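PDB 2EO0: hypothetical protein ST1444, which probably resolves Holliday junctions, acting as a structure-specific, magnesium-dependent endonuclease that introduces paired nicks in opposing strands of four-way DNA junctions during recombination. Local coordinates for residues V93-P96 and K97-R100; I117-E120 and T121-G125. All coordinates share one frame; numbering follows the deposited sequence.

Interaction 1. Residues V93-P96 and K97-R100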
ATOM      1  N   VAL A  93      18.521  -4.859  -3.080  1.00 30.03           N
ATOM      2  CA  VAL A  93      19.874  -4.561  -2.590  1.00 34.01           C
ATOM      3  C   VAL A  93      20.692  -3.661  -3.497  1.00 29.28           C
ATOM      4  O   VAL A  93      20.771  -3.879  -4.704  1.00 32.06           O
ATOM      5  CB  VAL A  93      20.713  -5.841  -2.371  1.00 36.18           C
ATOM      6  CG1 VAL A  93      21.973  -5.493  -1.559  1.00 25.15           C
ATOM      7  CG2 VAL A  93      19.863  -6.920  -1.672  1.00 39.21           C
ATOM      8  N   LYS A  94      21.308  -2.646  -2.913  1.00 30.04           N
ATOM      9  CA  LYS A  94      22.132  -1.758  -3.710  1.00 32.85           C
ATOM     10  C   LYS A  94      23.612  -2.068  -3.474  1.00 39.96           C
ATOM     11  O   LYS A  94      24.181  -1.704  -2.435  1.00 31.19           O
ATOM     12  CB  LYS A  94      21.843  -0.286  -3.374  1.00 32.45           C
ATOM     13  CG  LYS A  94      22.669   0.701  -4.217  1.00 33.94           C
ATOM     14  CD  LYS A  94      22.453   0.478  -5.728  1.00 32.42           C
ATOM     15  CE  LYS A  94      23.272   1.451  -6.571  1.00 43.95           C
ATOM     16  NZ  LYS A  94      24.741   1.131  -6.633  1.00 31.16           N
ATOM     17  N   LEU A  95      24.222  -2.766  -4.434  1.00 36.77           N
ATOM     18  CA  LEU A  95      25.627  -3.089  -4.340  1.00 33.35           C
ATOM     19  C   LEU A  95      26.373  -1.884  -4.889  1.00 38.97           C
ATOM     20  O   LEU A  95      25.767  -0.974  -5.463  1.00 43.51           O
ATOM     21  CB  LEU A  95      25.930  -4.357  -5.128  1.00 26.01           C
ATOM     22  CG  LEU A  95      25.155  -5.539  -4.533  1.00 30.89           C
ATOM     23  CD1 LEU A  95      25.340  -6.721  -5.427  1.00 35.64           C
ATOM     24  CD2 LEU A  95      25.615  -5.853  -3.111  1.00 23.82           C
ATOM     25  N   PRO A  96      27.691  -1.835  -4.693  1.00 39.16           N
ATOM     26  CA  PRO A  96      28.474  -0.701  -5.187  1.00 41.82           C
ATOM     27  C   PRO A  96      28.147  -0.236  -6.611  1.00 45.44           C
ATOM     28  O   PRO A  96      27.914   0.952  -6.853  1.00 42.23           O
ATOM     29  CB  PRO A  96      29.912  -1.204  -5.060  1.00 47.58           C
ATOM     30  CG  PRO A  96      29.853  -2.038  -3.814  1.00 45.71           C
ATOM     31  CD  PRO A  96      28.556  -2.819  -4.009  1.00 42.56           C
ATOM     32  N   LYS A  97      28.131  -1.176  -7.549  1.00 47.68           N
ATOM     33  CA  LYS A  97      27.888  -0.845  -8.948  1.00 46.04           C
ATOM     34  C   LYS A  97      26.579  -1.388  -9.493  1.00 43.96           C
ATOM     35  O   LYS A  97      26.355  -1.362 -10.704  1.00 39.65           O
ATOM     36  CB  LYS A  97      29.047  -1.368  -9.811  1.00 50.07           C
ATOM     37  CG  LYS A  97      30.457  -0.882  -9.388  1.00 60.27           C
ATOM     38  CD  LYS A  97      31.553  -1.587 -10.228  1.00 68.20           C
ATOM     39  CE  LYS A  97      32.989  -1.198  -9.838  1.00 56.10           C
ATOM     40  NZ  LYS A  97      33.425   0.106 -10.407  1.00 56.08           N
ATOM     41  N   MET A  98      25.709  -1.883  -8.621  1.00 36.69           N
ATOM     42  CA  MET A  98      24.436  -2.406  -9.114  1.00 43.74           C
ATOM     43  C   MET A  98      23.311  -2.490  -8.069  1.00 42.02           C
ATOM     44  O   MET A  98      23.557  -2.534  -6.846  1.00 36.06           O
ATOM     45  CB  MET A  98      24.644  -3.783  -9.776  1.00 34.68           C
ATOM     46  CG  MET A  98      25.082  -4.893  -8.822  1.00 42.84           C
ATOM     47  SD  MET A  98      25.074  -6.544  -9.611  1.00 43.90           S
ATOM     48  CE  MET A  98      26.659  -6.495 -10.440  1.00 43.44           C
ATOM     49  N   LEU A  99      22.080  -2.491  -8.590  1.00 34.54           N
ATOM     50  CA  LEU A  99      20.851  -2.571  -7.813  1.00 28.89           C
ATOM     51  C   LEU A  99      20.093  -3.835  -8.196  1.00 33.99           C
ATOM     52  O   LEU A  99      19.786  -4.063  -9.370  1.00 36.47           O
ATOM     53  CB  LEU A  99      19.980  -1.356  -8.094  1.00 26.29           C
ATOM     54  CG  LEU A  99      18.551  -1.337  -7.535  1.00 31.92           C
ATOM     55  CD1 LEU A  99      18.543  -1.219  -5.978  1.00 17.57           C
ATOM     56  CD2 LEU A  99      17.827  -0.151  -8.191  1.00 30.40           C
ATOM     57  N   ARG A 100      19.770  -4.648  -7.202  1.00 32.48           N
ATOM     58  CA  ARG A 100      19.062  -5.892  -7.451  1.00 35.43           C
ATOM     59  C   ARG A 100      17.879  -6.128  -6.514  1.00 30.97           C
ATOM     60  O   ARG A 100      17.814  -5.566  -5.420  1.00 30.35           O
ATOM     61  CB  ARG A 100      20.028  -7.058  -7.324  1.00 40.08           C
ATOM     62  CG  ARG A 100      21.198  -6.947  -8.228  1.00 34.59           C
ATOM     63  CD  ARG A 100      20.822  -7.280  -9.630  1.00 38.64           C
ATOM     64  NE  ARG A 100      21.816  -6.703 -10.516  1.00 58.84           N
ATOM     65  CZ  ARG A 100      22.117  -7.175 -11.713  1.00 57.68           C
ATOM     66  NH1 ARG A 100      21.480  -8.248 -12.176  1.00 63.17           N
ATOM     67  NH2 ARG A 100      23.079  -6.588 -12.424  1.00 45.38           N
TER
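Pro96 and Lys97 form the two corners of a tight turn, across which Leu95 and Met98 face each other. Lys97 is exposed and points its side chain away from the hairpin partner. At Met98 the side chain lies alongside that of Leu95, pointing the same way, with Met98 CG 3.8 Å from Leu95 CB. The backbone pairing here is loose, and the bond from Met98 N to Leu95 O is weak. That carbonyl has a second donor, since the chain of Lys94 bends at chi2 (56°) and again at chi4, arching towards the turn across the Met98 carbonyl, where Lys94 CD passes 3.4 Å from Met98 O. Lys94 NZ then meets Leu95 O at 2.6 Å, nearly in line with the carbonyl bond. Leu99 sits opposite Lys94 in a non-hydrogen-bonded pair, its CB 3.9 Å from Lys94 CD, and Val14 of helix 13-24 packs on both. Arg100 restores firm pairing: Arg100 N reaches Val93 O at 2.8 Å with an N-H...O angle of 169°, and Val93 N bonds back to Arg100 O. The whole is a beta hairpin with a two-residue turn, joining strand 88-95 to strand 98-103, the latter at the edge of the mixed sheet within this chain, in a PDDEXK-clan nuclease domain; Lys94 and the probable magnesium ligand Glu15 have side chains about 8 Å apart.

Interaction 2. Residues I117-E120 and T121-G125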
ATOM      1  N   ILE A 117      21.164 -14.451   2.399  1.00 33.11           N
ATOM      2  CA  ILE A 117      21.176 -14.852   1.015  1.00 33.81           C
ATOM      3  C   ILE A 117      22.604 -14.537   0.563  1.00 38.40           C
ATOM      4  O   ILE A 117      23.197 -13.527   0.989  1.00 34.99           O
ATOM      5  CB  ILE A 117      20.105 -14.028   0.213  1.00 37.65           C
ATOM      6  CG1 ILE A 117      20.084 -14.458  -1.254  1.00 32.93           C
ATOM      7  CG2 ILE A 117      20.336 -12.517   0.370  1.00 24.31           C
ATOM      8  CD1 ILE A 117      19.278 -15.749  -1.497  1.00 34.99           C
ATOM      9  N   ASP A 118      23.176 -15.418  -0.252  1.00 36.77           N
ATOM     10  CA  ASP A 118      24.535 -15.220  -0.760  1.00 31.26           C
ATOM     11  C   ASP A 118      24.545 -14.088  -1.803  1.00 36.11           C
ATOM     12  O   ASP A 118      23.610 -13.981  -2.601  1.00 38.32           O
ATOM     13  CB  ASP A 118      25.030 -16.540  -1.349  1.00 29.82           C
ATOM     14  CG  ASP A 118      24.089 -17.092  -2.391  1.00 57.28           C
ATOM     15  OD1 ASP A 118      24.389 -16.920  -3.591  1.00 67.16           O
ATOM     16  OD2 ASP A 118      23.036 -17.681  -2.024  1.00 55.88           O
ATOM     17  N   LEU A 119      25.580 -13.246  -1.806  1.00 36.56           N
ATOM     18  CA  LEU A 119      25.610 -12.142  -2.766  1.00 43.81           C
ATOM     19  C   LEU A 119      25.556 -12.639  -4.193  1.00 47.73           C
ATOM     20  O   LEU A 119      25.202 -11.905  -5.109  1.00 54.27           O
ATOM     21  CB  LEU A 119      26.825 -11.212  -2.569  1.00 48.24           C
ATOM     22  CG  LEU A 119      28.242 -11.354  -3.146  1.00 56.37           C
ATOM     23  CD1 LEU A 119      28.200 -11.589  -4.633  1.00 67.70           C
ATOM     24  CD2 LEU A 119      29.044 -10.078  -2.871  1.00 50.24           C
ATOM     25  N   GLU A 120      25.894 -13.900  -4.382  1.00 51.64           N
ATOM     26  CA  GLU A 120      25.865 -14.492  -5.705  1.00 54.25           C
ATOM     27  C   GLU A 120      24.445 -14.400  -6.251  1.00 52.14           C
ATOM     28  O   GLU A 120      24.217 -13.935  -7.378  1.00 47.19           O
ATOM     29  CB  GLU A 120      26.278 -15.968  -5.634  1.00 54.01           C
ATOM     30  CG  GLU A 120      27.675 -16.202  -5.073  1.00 78.89           C
ATOM     31  CD  GLU A 120      27.959 -15.394  -3.796  1.00 79.22           C
ATOM     32  OE1 GLU A 120      27.360 -15.679  -2.740  1.00 71.14           O
ATOM     33  OE2 GLU A 120      28.789 -14.461  -3.861  1.00 85.46           O
ATOM     34  N   THR A 121      23.496 -14.841  -5.437  1.00 39.03           N
ATOM     35  CA  THR A 121      22.094 -14.871  -5.828  1.00 43.53           C
ATOM     36  C   THR A 121      21.543 -13.494  -6.162  1.00 45.32           C
ATOM     37  O   THR A 121      20.852 -13.308  -7.162  1.00 45.93           O
ATOM     38  CB  THR A 121      21.290 -15.504  -4.714  1.00 50.70           C
ATOM     39  OG1 THR A 121      22.000 -16.662  -4.262  1.00 46.80           O
ATOM     40  CG2 THR A 121      19.891 -15.905  -5.201  1.00 33.90           C
ATOM     41  N   VAL A 122      21.868 -12.531  -5.314  1.00 44.49           N
ATOM     42  CA  VAL A 122      21.439 -11.156  -5.497  1.00 40.07           C
ATOM     43  C   VAL A 122      21.986 -10.593  -6.810  1.00 42.63           C
ATOM     44  O   VAL A 122      21.284  -9.908  -7.554  1.00 40.60           O
ATOM     45  CB  VAL A 122      21.931 -10.309  -4.300  1.00 40.30           C
ATOM     46  CG1 VAL A 122      21.710  -8.821  -4.546  1.00 38.79           C
ATOM     47  CG2 VAL A 122      21.218 -10.775  -3.035  1.00 32.37           C
ATOM     48  N   GLU A 123      23.244 -10.890  -7.105  1.00 43.44           N
ATOM     49  CA  GLU A 123      23.833 -10.374  -8.328  1.00 46.69           C
ATOM     50  C   GLU A 123      23.061 -10.881  -9.528  1.00 41.06           C
ATOM     51  O   GLU A 123      22.889 -10.166 -10.510  1.00 43.42           O
ATOM     52  CB  GLU A 123      25.290 -10.802  -8.448  1.00 43.54           C
ATOM     53  CG  GLU A 123      26.149 -10.406  -7.281  1.00 48.75           C
ATOM     54  CD  GLU A 123      27.606 -10.662  -7.545  1.00 44.63           C
ATOM     55  OE1 GLU A 123      27.938 -11.764  -8.038  1.00 40.03           O
ATOM     56  OE2 GLU A 123      28.413  -9.762  -7.254  1.00 44.93           O
ATOM     57  N   LYS A 124      22.595 -12.122  -9.432  1.00 45.31           N
ATOM     58  CA  LYS A 124      21.846 -12.748 -10.513  1.00 47.52           C
ATOM     59  C   LYS A 124      20.352 -12.453 -10.361  1.00 48.18           C
ATOM     60  O   LYS A 124      19.520 -12.967 -11.113  1.00 48.87           O
ATOM     61  CB  LYS A 124      22.109 -14.258 -10.508  1.00 47.70           C
ATOM     62  CG  LYS A 124      21.307 -15.068 -11.519  1.00 65.78           C
ATOM     63  CD  LYS A 124      21.212 -16.516 -11.056  1.00 74.15           C
ATOM     64  CE  LYS A 124      20.387 -17.382 -12.004  1.00 71.57           C
ATOM     65  NZ  LYS A 124      20.247 -18.768 -11.453  1.00 67.58           N
ATOM     66  N   GLY A 125      20.017 -11.613  -9.388  1.00 47.70           N
ATOM     67  CA  GLY A 125      18.629 -11.257  -9.166  1.00 47.46           C
ATOM     68  C   GLY A 125      18.121 -10.388 -10.300  1.00 48.06           C
ATOM     69  O   GLY A 125      18.793 -10.244 -11.317  1.00 40.67           O
TER
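Asp118 turns its CG between its own backbone N and carbonyl carbon (chi1 54°), which brings the carboxylate to the N-terminal end of helix 119-123, facing the amide of Thr121, while Thr121 has OG1 modelled beside its own backbone N (chi1 -44°), on the side of that carboxylate. The result is an N-cap: Thr121 N donates to Asp118 OD1 at 2.9 Å, coming from well above the carboxylate plane, and makes a weak second bond to Asp118 O. Thr121 OG1 also points at Asp118 OD1, but that bond is modelled so short that its exact geometry is doubtful. Beside this polar contact lies an apolar one. Ile117 crosses Thr121 at about a right angle, with Ile117 CD1 3.8 Å from Thr121 CG2, and Ile117 CG2 lies 3.9 Å from Val122 CG2; Ile68 of strand 68-70 touches both Ile117 and Val122. Further on, Lys124 N bonds to Glu120 O at 3.2 Å, an i to i+4 bond at the end of the helix, where Lys124 is the first residue to leave helical geometry. With an alanine here in place of Asp118, the carboxylate that caps the Thr121 amide would be gone, probably leaving that N-H just its weak backbone bond among the contacts described. At the helix N-terminus, with a backbone N-H donating to it, the Asp118 carboxylate is probably favoured as the anion.

How the interactions relate
Interaction 1 comes first along the chain and interaction 2 follows, their centres 10 Å apart on the same side of the chain's centre. The hairpin of strands 88-95 and 98-103 belongs to the mixed five-stranded sheet, whereas Ile117 ends a strand of the smaller antiparallel sheet, next to Ile68, just before helix 119-123. The two meet where that helix covers the hairpin face bearing Val93 and Arg100: Val93 CB lies 3.8 Å from Val122 CG1, and Arg100 NH1 makes a weak hydrogen bond to Gly125 O. The short helix thus bridges the two sheets, while helix 13-24, which carries the probable magnesium ligand Glu15, packs on the hairpin's other face.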